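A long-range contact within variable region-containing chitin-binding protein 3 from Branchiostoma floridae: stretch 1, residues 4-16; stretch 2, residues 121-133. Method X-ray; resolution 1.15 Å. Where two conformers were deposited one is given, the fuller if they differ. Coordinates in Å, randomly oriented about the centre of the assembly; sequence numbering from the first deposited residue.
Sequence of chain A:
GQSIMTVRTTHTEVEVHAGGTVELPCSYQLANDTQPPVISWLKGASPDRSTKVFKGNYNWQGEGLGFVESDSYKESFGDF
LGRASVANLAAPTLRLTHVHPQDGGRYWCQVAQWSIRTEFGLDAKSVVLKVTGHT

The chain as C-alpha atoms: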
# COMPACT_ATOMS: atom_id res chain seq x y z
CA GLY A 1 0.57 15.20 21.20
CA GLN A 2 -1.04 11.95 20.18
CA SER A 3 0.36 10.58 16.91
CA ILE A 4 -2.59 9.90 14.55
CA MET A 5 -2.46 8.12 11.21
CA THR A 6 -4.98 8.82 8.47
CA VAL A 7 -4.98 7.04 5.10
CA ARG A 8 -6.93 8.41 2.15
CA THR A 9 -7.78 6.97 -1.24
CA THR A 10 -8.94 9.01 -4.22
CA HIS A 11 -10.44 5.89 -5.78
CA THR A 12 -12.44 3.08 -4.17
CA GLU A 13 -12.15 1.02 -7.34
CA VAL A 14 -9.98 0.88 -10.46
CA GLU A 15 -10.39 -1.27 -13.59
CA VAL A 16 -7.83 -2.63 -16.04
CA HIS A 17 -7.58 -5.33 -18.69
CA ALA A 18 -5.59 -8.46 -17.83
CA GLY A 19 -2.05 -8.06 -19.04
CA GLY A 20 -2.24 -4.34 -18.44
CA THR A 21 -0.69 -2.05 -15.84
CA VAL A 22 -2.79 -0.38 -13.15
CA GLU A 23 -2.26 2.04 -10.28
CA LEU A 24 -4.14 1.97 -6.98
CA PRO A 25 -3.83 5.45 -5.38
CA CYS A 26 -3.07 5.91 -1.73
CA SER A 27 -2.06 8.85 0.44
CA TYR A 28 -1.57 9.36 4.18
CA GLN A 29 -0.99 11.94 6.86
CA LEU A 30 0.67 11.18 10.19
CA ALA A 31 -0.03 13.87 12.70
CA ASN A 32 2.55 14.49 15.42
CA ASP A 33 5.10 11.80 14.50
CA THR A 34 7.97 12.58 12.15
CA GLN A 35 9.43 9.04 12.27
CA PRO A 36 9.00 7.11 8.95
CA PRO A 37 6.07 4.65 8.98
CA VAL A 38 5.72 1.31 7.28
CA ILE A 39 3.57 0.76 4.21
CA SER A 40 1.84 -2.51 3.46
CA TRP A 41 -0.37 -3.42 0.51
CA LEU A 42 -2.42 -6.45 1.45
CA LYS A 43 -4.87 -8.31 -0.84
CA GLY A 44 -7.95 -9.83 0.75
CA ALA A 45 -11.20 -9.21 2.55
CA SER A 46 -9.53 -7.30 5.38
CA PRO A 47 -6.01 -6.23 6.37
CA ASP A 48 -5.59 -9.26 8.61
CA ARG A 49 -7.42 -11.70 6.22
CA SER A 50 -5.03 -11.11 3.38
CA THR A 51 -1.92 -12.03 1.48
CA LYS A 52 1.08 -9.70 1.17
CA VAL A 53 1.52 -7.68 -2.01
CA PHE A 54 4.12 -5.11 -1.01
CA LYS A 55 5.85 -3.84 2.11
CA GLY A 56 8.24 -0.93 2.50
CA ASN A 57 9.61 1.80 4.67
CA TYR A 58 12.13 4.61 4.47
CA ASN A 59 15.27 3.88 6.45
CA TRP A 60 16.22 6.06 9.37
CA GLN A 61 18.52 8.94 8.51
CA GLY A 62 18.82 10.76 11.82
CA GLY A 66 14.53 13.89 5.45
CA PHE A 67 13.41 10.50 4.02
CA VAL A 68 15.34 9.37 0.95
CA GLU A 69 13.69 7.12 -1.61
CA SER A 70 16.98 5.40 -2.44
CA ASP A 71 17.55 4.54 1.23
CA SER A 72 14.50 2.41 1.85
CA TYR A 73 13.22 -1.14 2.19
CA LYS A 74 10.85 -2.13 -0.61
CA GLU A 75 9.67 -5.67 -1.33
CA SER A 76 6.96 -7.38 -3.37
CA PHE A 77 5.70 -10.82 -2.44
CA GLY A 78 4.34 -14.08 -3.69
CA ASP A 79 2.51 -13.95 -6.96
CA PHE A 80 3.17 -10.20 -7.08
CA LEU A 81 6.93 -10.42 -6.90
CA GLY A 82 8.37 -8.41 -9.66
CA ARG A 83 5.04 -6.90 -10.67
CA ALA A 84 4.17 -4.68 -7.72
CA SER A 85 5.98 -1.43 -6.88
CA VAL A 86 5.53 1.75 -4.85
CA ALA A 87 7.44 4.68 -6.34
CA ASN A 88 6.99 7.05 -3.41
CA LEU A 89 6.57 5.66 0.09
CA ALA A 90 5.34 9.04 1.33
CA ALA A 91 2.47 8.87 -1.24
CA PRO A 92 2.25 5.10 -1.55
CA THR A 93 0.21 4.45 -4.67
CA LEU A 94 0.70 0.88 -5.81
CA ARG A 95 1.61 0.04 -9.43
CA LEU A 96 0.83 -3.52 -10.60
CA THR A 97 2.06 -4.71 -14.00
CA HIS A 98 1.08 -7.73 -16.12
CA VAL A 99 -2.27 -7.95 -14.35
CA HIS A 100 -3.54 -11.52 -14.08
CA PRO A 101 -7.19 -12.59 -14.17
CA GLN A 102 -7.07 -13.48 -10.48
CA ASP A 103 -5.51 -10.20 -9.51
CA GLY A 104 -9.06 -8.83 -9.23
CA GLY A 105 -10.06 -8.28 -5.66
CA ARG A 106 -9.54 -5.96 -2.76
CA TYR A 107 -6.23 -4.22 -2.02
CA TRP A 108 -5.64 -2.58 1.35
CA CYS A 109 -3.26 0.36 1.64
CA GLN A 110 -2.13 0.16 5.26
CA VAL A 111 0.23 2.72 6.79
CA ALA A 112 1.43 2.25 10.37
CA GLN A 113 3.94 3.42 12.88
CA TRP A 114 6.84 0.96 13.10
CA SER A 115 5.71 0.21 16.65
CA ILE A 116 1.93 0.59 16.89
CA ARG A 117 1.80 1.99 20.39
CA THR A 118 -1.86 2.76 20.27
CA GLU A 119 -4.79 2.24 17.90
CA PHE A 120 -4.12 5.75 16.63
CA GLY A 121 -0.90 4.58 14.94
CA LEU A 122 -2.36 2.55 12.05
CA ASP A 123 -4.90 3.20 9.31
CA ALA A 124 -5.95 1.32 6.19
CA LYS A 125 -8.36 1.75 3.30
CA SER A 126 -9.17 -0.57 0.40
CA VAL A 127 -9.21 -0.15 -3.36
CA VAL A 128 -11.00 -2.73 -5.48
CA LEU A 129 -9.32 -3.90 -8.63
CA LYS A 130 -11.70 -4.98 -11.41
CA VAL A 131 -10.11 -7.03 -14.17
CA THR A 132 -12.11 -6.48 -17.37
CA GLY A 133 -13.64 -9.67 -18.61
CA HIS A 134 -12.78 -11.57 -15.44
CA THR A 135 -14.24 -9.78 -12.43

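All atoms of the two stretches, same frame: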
# COMPACT_ATOMS: atom_id res chain seq x y z
N ILE A 4 -1.37 10.46 15.17
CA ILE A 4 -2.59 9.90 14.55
C ILE A 4 -2.38 9.71 13.07
O ILE A 4 -2.12 10.64 12.32
CB ILE A 4 -3.84 10.76 14.82
CG1 ILE A 4 -4.04 10.98 16.34
CG2 ILE A 4 -5.04 10.13 14.16
CD1 ILE A 4 -5.20 11.87 16.69
N MET A 5 -2.53 8.48 12.62
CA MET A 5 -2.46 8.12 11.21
C MET A 5 -3.77 8.26 10.50
O MET A 5 -4.79 7.80 10.99
CB MET A 5 -2.01 6.66 11.12
CG MET A 5 -1.72 6.22 9.68
SD MET A 5 -0.26 6.95 8.98
CE MET A 5 1.01 6.05 9.88
N THR A 6 -3.77 8.82 9.28
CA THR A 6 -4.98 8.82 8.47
C THR A 6 -4.59 8.50 7.03
O THR A 6 -3.81 9.26 6.41
CB THR A 6 -5.71 10.16 8.51
OG1 THR A 6 -6.13 10.45 9.84
CG2 THR A 6 -6.98 10.12 7.63
N VAL A 7 -5.13 7.43 6.51
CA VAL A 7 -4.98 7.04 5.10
C VAL A 7 -6.16 7.58 4.33
O VAL A 7 -7.27 7.63 4.81
CB VAL A 7 -4.88 5.50 5.01
CG1 VAL A 7 -5.08 4.98 3.57
CG2 VAL A 7 -3.55 5.00 5.55
N ARG A 8 -5.89 8.02 3.09
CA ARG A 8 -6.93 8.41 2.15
C ARG A 8 -6.69 7.75 0.81
O ARG A 8 -5.57 7.43 0.42
CB ARG A 8 -7.00 9.94 2.04
CG ARG A 8 -7.49 10.61 3.30
CD ARG A 8 -7.61 12.14 3.12
NE ARG A 8 -8.21 12.72 4.33
CZ ARG A 8 -7.93 13.14 5.50
NH1 ARG A 8 -6.75 13.29 6.14
NH2 ARG A 8 -8.99 13.55 6.25
N THR A 9 -7.79 7.58 0.06
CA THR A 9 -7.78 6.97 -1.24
C THR A 9 -8.70 7.77 -2.18
O THR A 9 -9.87 7.92 -1.91
CB THR A 9 -8.36 5.57 -1.21
OG1 THR A 9 -9.59 5.53 -0.47
CG2 THR A 9 -7.44 4.56 -0.52
N THR A 10 -8.14 8.27 -3.27
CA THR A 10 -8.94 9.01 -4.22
C THR A 10 -9.96 8.13 -4.93
O THR A 10 -11.00 8.63 -5.37
CB THR A 10 -8.09 9.70 -5.31
OG1 THR A 10 -7.30 8.74 -5.99
CG2 THR A 10 -7.22 10.78 -4.71
N HIS A 11 -9.64 6.83 -5.06
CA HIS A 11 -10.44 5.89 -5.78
C HIS A 11 -10.77 4.68 -4.91
O HIS A 11 -9.86 4.08 -4.32
CB HIS A 11 -9.73 5.39 -7.05
CG HIS A 11 -9.59 6.44 -8.07
ND1 HIS A 11 -8.80 7.55 -7.92
CD2 HIS A 11 -10.15 6.50 -9.31
CE1 HIS A 11 -8.87 8.28 -9.03
NE2 HIS A 11 -9.70 7.66 -9.90
N THR A 12 -12.04 4.30 -4.84
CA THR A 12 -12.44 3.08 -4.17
C THR A 12 -12.42 1.86 -5.07
O THR A 12 -12.51 0.74 -4.59
CB THR A 12 -13.81 3.25 -3.50
OG1 THR A 12 -14.76 3.64 -4.49
CG2 THR A 12 -13.77 4.30 -2.41
N GLU A 13 -12.29 2.10 -6.36
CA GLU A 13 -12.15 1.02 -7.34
C GLU A 13 -11.41 1.57 -8.55
O GLU A 13 -11.52 2.74 -8.88
CB GLU A 13 -13.50 0.42 -7.70
CG GLU A 13 -14.42 1.39 -8.39
CD GLU A 13 -15.74 0.69 -8.73
OE1 GLU A 13 -15.95 0.37 -9.90
OE2 GLU A 13 -16.53 0.41 -7.81
N VAL A 14 -10.72 0.68 -9.21
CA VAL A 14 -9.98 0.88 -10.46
C VAL A 14 -10.19 -0.34 -11.33
O VAL A 14 -10.37 -1.43 -10.83
CB VAL A 14 -8.48 1.15 -10.23
CG1 VAL A 14 -8.31 2.41 -9.35
CG2 VAL A 14 -7.75 -0.00 -9.59
N GLU A 15 -10.18 -0.16 -12.64
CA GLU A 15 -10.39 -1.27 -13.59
C GLU A 15 -9.23 -1.27 -14.58
O GLU A 15 -8.78 -0.20 -15.02
CB GLU A 15 -11.72 -1.14 -14.27
CG GLU A 15 -12.00 -2.25 -15.25
CD GLU A 15 -13.44 -2.39 -15.73
OE1 GLU A 15 -13.62 -3.23 -16.64
OE2 GLU A 15 -14.31 -1.66 -15.24
N VAL A 16 -8.81 -2.46 -14.99
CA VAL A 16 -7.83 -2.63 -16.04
C VAL A 16 -8.07 -3.95 -16.75
O VAL A 16 -8.65 -4.88 -16.20
CB VAL A 16 -6.42 -2.67 -15.41
CG1 VAL A 16 -6.14 -3.92 -14.63
CG2 VAL A 16 -5.37 -2.43 -16.49
N GLY A 121 -2.10 4.65 15.76
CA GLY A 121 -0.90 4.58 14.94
C GLY A 121 -0.99 3.81 13.67
O GLY A 121 0.03 3.67 13.00
N LEU A 122 -2.16 3.28 13.28
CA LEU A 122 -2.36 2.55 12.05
C LEU A 122 -3.63 3.05 11.37
O LEU A 122 -4.59 3.36 12.06
CB LEU A 122 -2.51 1.00 12.29
CG LEU A 122 -2.68 0.10 11.07
CD1 LEU A 122 -2.09 -1.25 11.37
CD2 LEU A 122 -4.14 -0.12 10.65
N ASP A 123 -3.64 3.08 10.03
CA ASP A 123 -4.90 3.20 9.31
C ASP A 123 -4.79 2.38 8.05
O ASP A 123 -3.68 2.05 7.60
CB ASP A 123 -5.28 4.66 9.04
CG ASP A 123 -6.72 4.87 8.63
OD1 ASP A 123 -7.57 3.96 8.90
OD2 ASP A 123 -7.03 5.92 8.06
N ALA A 124 -5.92 2.07 7.44
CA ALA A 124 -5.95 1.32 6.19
C ALA A 124 -7.25 1.60 5.48
O ALA A 124 -8.29 1.73 6.12
CB ALA A 124 -5.83 -0.19 6.45
N LYS A 125 -7.19 1.65 4.15
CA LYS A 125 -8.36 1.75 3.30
C LYS A 125 -8.16 0.82 2.11
O LYS A 125 -7.01 0.55 1.73
CB LYS A 125 -8.63 3.16 2.80
CG LYS A 125 -9.10 4.09 3.89
CD LYS A 125 -9.36 5.49 3.42
CE LYS A 125 -10.19 6.34 4.38
NZ LYS A 125 -9.59 6.39 5.72
N SER A 126 -9.27 0.38 1.51
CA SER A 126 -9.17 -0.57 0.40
C SER A 126 -9.56 0.06 -0.92
O SER A 126 -10.41 0.94 -1.02
CB SER A 126 -9.99 -1.83 0.65
OG SER A 126 -11.38 -1.64 0.41
N VAL A 127 -8.93 -0.48 -1.97
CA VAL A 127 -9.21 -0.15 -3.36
C VAL A 127 -9.51 -1.48 -4.08
O VAL A 127 -8.69 -2.39 -4.03
CB VAL A 127 -8.00 0.54 -4.02
CG1 VAL A 127 -8.37 0.98 -5.42
CG2 VAL A 127 -7.54 1.74 -3.20
N VAL A 128 -10.68 -1.56 -4.68
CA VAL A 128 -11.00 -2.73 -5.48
C VAL A 128 -10.37 -2.65 -6.83
O VAL A 128 -10.39 -1.58 -7.47
CB VAL A 128 -12.57 -2.82 -5.60
CG1 VAL A 128 -12.98 -3.81 -6.67
CG2 VAL A 128 -13.16 -3.22 -4.28
N LEU A 129 -9.83 -3.75 -7.28
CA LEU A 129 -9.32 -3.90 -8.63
C LEU A 129 -10.31 -4.83 -9.41
O LEU A 129 -10.48 -5.96 -9.03
CB LEU A 129 -7.96 -4.53 -8.64
CG LEU A 129 -7.36 -4.78 -10.05
CD1 LEU A 129 -7.31 -3.50 -10.86
CD2 LEU A 129 -6.01 -5.47 -9.87
N LYS A 130 -10.89 -4.25 -10.44
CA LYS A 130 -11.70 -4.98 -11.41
C LYS A 130 -10.85 -5.31 -12.60
O LYS A 130 -10.16 -4.43 -13.17
CB LYS A 130 -12.92 -4.18 -11.85
CG LYS A 130 -13.94 -3.92 -10.80
CD LYS A 130 -15.01 -2.96 -11.33
CE LYS A 130 -16.24 -2.87 -10.53
NZ LYS A 130 -17.23 -1.87 -11.03
N VAL A 131 -10.82 -6.58 -13.00
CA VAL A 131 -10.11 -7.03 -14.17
C VAL A 131 -11.14 -7.25 -15.26
O VAL A 131 -11.97 -8.13 -15.14
CB VAL A 131 -9.23 -8.25 -13.90
CG1 VAL A 131 -8.49 -8.68 -15.16
CG2 VAL A 131 -8.28 -7.98 -12.74
N THR A 132 -11.11 -6.43 -16.31
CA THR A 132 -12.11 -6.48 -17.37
C THR A 132 -12.20 -7.86 -17.96
O THR A 132 -11.17 -8.43 -18.32
CB THR A 132 -11.74 -5.48 -18.47
OG1 THR A 132 -11.51 -4.20 -17.81
CG2 THR A 132 -12.80 -5.32 -19.54
N GLY A 133 -13.42 -8.37 -18.06
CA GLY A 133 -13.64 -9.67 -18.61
C GLY A 133 -13.38 -10.81 -17.69
O GLY A 133 -13.51 -11.96 -18.13

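How does strand 4-8 hold strand 122-132 without backbone pairing? Side chains fill the gap. M5, buried, points toward the other stretch and lays its CG 3.7 Å from D123 N. At V7 the backbone is claimed by two charged side chains: V7 N donates to D123 OD2 (2.9 Å), and K125 NZ donates to V7 O (2.8 Å). A salt bridge between K125 NZ and D123 OD2 (3.5 Å) ties these partners together, while the alternate residues I4, T6 and R8 point away.

What happens where stretch 1 turns between its strands? T9 still points toward stretch 2, its methyl CG2 packing 3.9 Å from V127 CG2. T10 leaves the contact, and the pairing begins when V128 N donates to T12 O (2.9 Å).

What secures residues 13-16? A parallel ladder: V14 N to V128 O and K130 N to V14 O, both 2.9 Å, then V16 N to K130 O (3.0 Å) and T132 N to V16 O (2.9 Å).

Why do residue types alternate here? E13 and E15 share one face with K130, where E13 OE1 forms a salt bridge with K130 NZ (2.8 Å); E15, extended, accepts from T132 OG1 at OE1 (2.6 Å). On the other face, V14 CG2 and V16 CG1 pack against CD1 of buried L129, at 3.7 and 4.0 Å.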